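Local coordinates for spore coat polysaccharide biosynthesis protein spsE (Bacillus subtilis, PDB 1VLI) that takes part in making the spore coat polysaccharide and probably acts as a sialic acid synthase-like enzyme of the NeuB family, at residues E228-L240 against E271-L283. Residues are numbered along the deposited sequence; the frame is centred on the assembly and turned at random.
Sequences EHPTEAPCAAVRL and EMVDGIRKTEAEL
V238 of helix 232-239 is a knob that fits into a hole lined by I276, T279, E280 and L283 of the neighbouring helix. A branched valine suits this place because its two methyls serve different walls. CG1, anti to the backbone N (chi1 162°), lies 3.9 Å from T279 CG2, with the aliphatic CG of E280 also beside it, whereas CG2 meets I276 CG1 at 4.0 Å, the two side chains crossing at about a right angle.

T279 faces the other helix with a methyl and a hydroxyl. Its CG2 packs against V238 and R239 CB, while OG1 turns back along its own helix and donates a 2.8 Å hydrogen bond to G275 O, from above the carbonyl plane. That oxygen also accepts from T279 N, and the hydroxyl, satisfied in this way, can lie in the buried interface beside C235 SG. With an alanine here, G275 O would lose its second donor and a gap would probably open beside V238 and R239.

One turn earlier the helices come closer. C235 SG sits 3.4 Å from G275 C, and glycine fits there because a beta carbon would collide with T231 CG2 and crowd the sulfur. Towards the N-terminal end, selenomethionine M272 runs across P234, its SE 3.8 Å from the proline CG, and its CG rests against P230 O.

The segment axes are 8.9 Å apart and nearly parallel, at 24°, as expected of consecutive outer helices of a TIM barrel, joined here through strand 244-248. That strand lies beneath both: V238 touches I245, and P234 and M272 reach K247. M272 and I276 also rest on I31 of strand 30-36, the neighbour of strand 244-248 in the barrel.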
# COMPACT_ATOMS: atom_id res chain seq x y z
N GLU A 228 2.57 1.82 -18.25
CA GLU A 228 1.93 0.93 -19.22
C GLU A 228 2.81 -0.20 -19.75
O GLU A 228 2.39 -1.37 -19.78
CB GLU A 228 1.42 1.74 -20.42
CG GLU A 228 0.25 2.67 -20.14
CD GLU A 228 -0.46 3.09 -21.42
OE1 GLU A 228 -1.06 2.21 -22.07
OE2 GLU A 228 -0.42 4.29 -21.77
N HIS A 229 4.01 0.15 -20.19
CA HIS A 229 4.92 -0.79 -20.81
C HIS A 229 5.21 -2.01 -19.93
O HIS A 229 5.43 -1.87 -18.73
CB HIS A 229 6.22 -0.08 -21.14
CG HIS A 229 7.06 -0.83 -22.13
ND1 HIS A 229 7.78 -1.96 -21.79
CD2 HIS A 229 7.25 -0.64 -23.46
CE1 HIS A 229 8.39 -2.42 -22.87
NE2 HIS A 229 8.09 -1.64 -23.89
N PRO A 230 5.22 -3.21 -20.51
CA PRO A 230 5.46 -4.44 -19.73
C PRO A 230 6.84 -4.61 -19.06
O PRO A 230 6.89 -5.17 -17.96
CB PRO A 230 5.19 -5.58 -20.76
CG PRO A 230 4.38 -4.93 -21.83
CD PRO A 230 4.95 -3.52 -21.93
N THR A 231 7.93 -4.15 -19.70
CA THR A 231 9.31 -4.43 -19.22
C THR A 231 10.24 -3.23 -18.94
O THR A 231 11.18 -3.36 -18.14
CB THR A 231 10.06 -5.39 -20.18
OG1 THR A 231 9.90 -4.95 -21.53
CG2 THR A 231 9.48 -6.81 -20.16
N GLU A 232 10.05 -2.08 -19.58
CA GLU A 232 11.10 -1.06 -19.47
C GLU A 232 11.35 -0.55 -18.04
O GLU A 232 12.49 -0.54 -17.59
CB GLU A 232 11.00 0.05 -20.53
CG GLU A 232 10.16 1.26 -20.18
CD GLU A 232 10.51 2.45 -21.06
OE1 GLU A 232 11.64 2.47 -21.57
OE2 GLU A 232 9.66 3.35 -21.24
N ALA A 233 10.29 -0.18 -17.31
CA ALA A 233 10.47 0.27 -15.95
C ALA A 233 10.70 -0.87 -14.93
O ALA A 233 11.55 -0.70 -14.06
CB ALA A 233 9.36 1.20 -15.50
N PRO A 234 9.94 -2.00 -15.00
CA PRO A 234 10.26 -3.16 -14.13
C PRO A 234 11.75 -3.58 -14.19
O PRO A 234 12.41 -3.67 -13.15
CB PRO A 234 9.29 -4.30 -14.61
CG PRO A 234 8.09 -3.54 -15.19
CD PRO A 234 8.74 -2.25 -15.82
N CYS A 235 12.29 -3.81 -15.38
CA CYS A 235 13.67 -4.24 -15.53
C CYS A 235 14.70 -3.19 -15.12
O CYS A 235 15.71 -3.51 -14.50
CB CYS A 235 13.95 -4.67 -16.96
SG CYS A 235 13.10 -6.21 -17.39
N ALA A 236 14.45 -1.93 -15.47
CA ALA A 236 15.37 -0.85 -15.09
C ALA A 236 15.42 -0.78 -13.56
O ALA A 236 16.48 -0.70 -12.98
CB ALA A 236 14.94 0.46 -15.70
N ALA A 237 14.26 -0.86 -12.92
CA ALA A 237 14.17 -0.88 -11.45
C ALA A 237 14.99 -2.01 -10.84
O ALA A 237 15.76 -1.78 -9.88
CB ALA A 237 12.73 -0.98 -11.01
N VAL A 238 14.82 -3.23 -11.38
CA VAL A 238 15.53 -4.41 -10.90
C VAL A 238 17.03 -4.19 -11.02
O VAL A 238 17.79 -4.48 -10.09
CB VAL A 238 15.09 -5.68 -11.68
CG1 VAL A 238 16.09 -6.85 -11.53
CG2 VAL A 238 13.71 -6.11 -11.23
N ARG A 239 17.47 -3.65 -12.15
CA ARG A 239 18.91 -3.44 -12.29
C ARG A 239 19.44 -2.20 -11.55
O ARG A 239 20.63 -1.97 -11.54
CB ARG A 239 19.41 -3.64 -13.73
CG ARG A 239 19.49 -2.46 -14.66
CD ARG A 239 19.77 -2.88 -16.13
NE ARG A 239 18.51 -2.95 -16.86
CZ ARG A 239 17.98 -1.94 -17.57
NH1 ARG A 239 18.63 -0.76 -17.71
NH2 ARG A 239 16.77 -2.13 -18.14
N LEU A 240 18.54 -1.47 -10.89
CA LEU A 240 18.89 -0.45 -9.90
C LEU A 240 18.73 -0.97 -8.48
O LEU A 240 18.83 -0.19 -7.56
CB LEU A 240 18.01 0.80 -10.05
CG LEU A 240 18.53 1.74 -11.14
CD1 LEU A 240 17.53 2.81 -11.50
CD2 LEU A 240 19.81 2.37 -10.70
N GLU A 271 5.64 -11.95 -19.86
CA GLU A 271 6.70 -11.22 -20.53
C GLU A 271 7.51 -10.38 -19.52
O GLU A 271 8.75 -10.44 -19.53
CB GLU A 271 6.07 -10.35 -21.62
CG GLU A 271 7.02 -9.50 -22.43
CD GLU A 271 6.29 -8.67 -23.48
OE1 GLU A 271 5.20 -9.10 -23.93
OE2 GLU A 271 6.82 -7.59 -23.86
N MSE A 272 6.82 -9.62 -18.66
CA MSE A 272 7.46 -8.88 -17.57
C MSE A 272 8.32 -9.77 -16.69
O MSE A 272 9.49 -9.45 -16.44
CB MSE A 272 6.46 -8.16 -16.69
CG MSE A 272 7.16 -7.21 -15.69
SE MSE A 272 5.96 -6.52 -14.33
CE MSE A 272 5.51 -8.31 -13.28
N VAL A 273 7.72 -10.86 -16.21
CA VAL A 273 8.40 -11.85 -15.36
C VAL A 273 9.68 -12.38 -16.02
O VAL A 273 10.74 -12.42 -15.39
CB VAL A 273 7.44 -13.02 -14.94
CG1 VAL A 273 8.20 -14.09 -14.16
CG2 VAL A 273 6.24 -12.47 -14.09
N ASP A 274 9.57 -12.77 -17.29
CA ASP A 274 10.72 -13.23 -18.04
C ASP A 274 11.77 -12.10 -18.18
O ASP A 274 12.98 -12.32 -18.03
CB ASP A 274 10.30 -13.77 -19.42
CG ASP A 274 9.42 -15.04 -19.33
OD1 ASP A 274 9.32 -15.68 -18.25
OD2 ASP A 274 8.78 -15.49 -20.33
N GLY A 275 11.32 -10.88 -18.47
CA GLY A 275 12.21 -9.72 -18.43
C GLY A 275 12.99 -9.61 -17.11
O GLY A 275 14.23 -9.55 -17.12
N ILE A 276 12.26 -9.59 -15.99
CA ILE A 276 12.86 -9.48 -14.65
C ILE A 276 13.87 -10.60 -14.39
O ILE A 276 14.96 -10.34 -13.88
CB ILE A 276 11.77 -9.49 -13.54
CG1 ILE A 276 11.10 -8.13 -13.44
CG2 ILE A 276 12.36 -9.83 -12.17
CD1 ILE A 276 9.64 -8.21 -13.04
N ARG A 277 13.51 -11.83 -14.75
CA ARG A 277 14.29 -12.98 -14.37
C ARG A 277 15.56 -13.06 -15.19
O ARG A 277 16.57 -13.57 -14.71
CB ARG A 277 13.45 -14.25 -14.53
CG ARG A 277 12.31 -14.37 -13.51
CD ARG A 277 12.76 -14.70 -12.09
NE ARG A 277 11.63 -14.79 -11.17
CZ ARG A 277 11.48 -14.06 -10.06
NH1 ARG A 277 12.40 -13.17 -9.70
NH2 ARG A 277 10.41 -14.23 -9.31
N LYS A 278 15.49 -12.57 -16.42
CA LYS A 278 16.64 -12.52 -17.31
C LYS A 278 17.59 -11.45 -16.82
O LYS A 278 18.81 -11.69 -16.75
CB LYS A 278 16.18 -12.21 -18.75
CG LYS A 278 17.30 -11.85 -19.74
CD LYS A 278 16.67 -11.36 -21.04
CE LYS A 278 17.46 -11.86 -22.21
NZ LYS A 278 17.06 -13.29 -22.44
N THR A 279 17.04 -10.29 -16.47
CA THR A 279 17.81 -9.18 -15.95
C THR A 279 18.54 -9.63 -14.71
O THR A 279 19.68 -9.20 -14.48
CB THR A 279 16.87 -8.02 -15.61
OG1 THR A 279 16.24 -7.57 -16.81
CG2 THR A 279 17.64 -6.79 -15.10
N GLU A 280 17.93 -10.52 -13.91
CA GLU A 280 18.54 -10.95 -12.65
C GLU A 280 19.77 -11.80 -12.91
O GLU A 280 20.80 -11.62 -12.25
CB GLU A 280 17.57 -11.74 -11.78
CG GLU A 280 16.66 -10.91 -10.87
CD GLU A 280 15.58 -11.77 -10.22
OE1 GLU A 280 14.70 -12.29 -10.94
OE2 GLU A 280 15.61 -11.93 -8.98
N ALA A 281 19.62 -12.71 -13.88
CA ALA A 281 20.67 -13.64 -14.28
C ALA A 281 21.80 -12.95 -15.07
O ALA A 281 23.00 -13.42 -15.04
CB ALA A 281 20.06 -14.82 -15.10
N GLU A 282 21.40 -11.86 -15.78
CA GLU A 282 22.38 -11.02 -16.48
C GLU A 282 23.26 -10.34 -15.46
O GLU A 282 24.47 -10.20 -15.66
CB GLU A 282 21.68 -9.98 -17.35
CG GLU A 282 21.35 -10.62 -18.83
CD GLU A 282 20.57 -9.55 -19.64
OE1 GLU A 282 20.02 -8.32 -18.95
OE2 GLU A 282 20.51 -9.96 -21.00
N LEU A 283 22.65 -9.90 -14.37
CA LEU A 283 23.38 -9.25 -13.29
C LEU A 283 24.35 -10.23 -12.63
O LEU A 283 25.51 -9.89 -12.36
CB LEU A 283 22.42 -8.68 -12.26
CG LEU A 283 21.78 -7.33 -12.60
CD1 LEU A 283 20.44 -7.18 -11.92
CD2 LEU A 283 22.70 -6.14 -12.22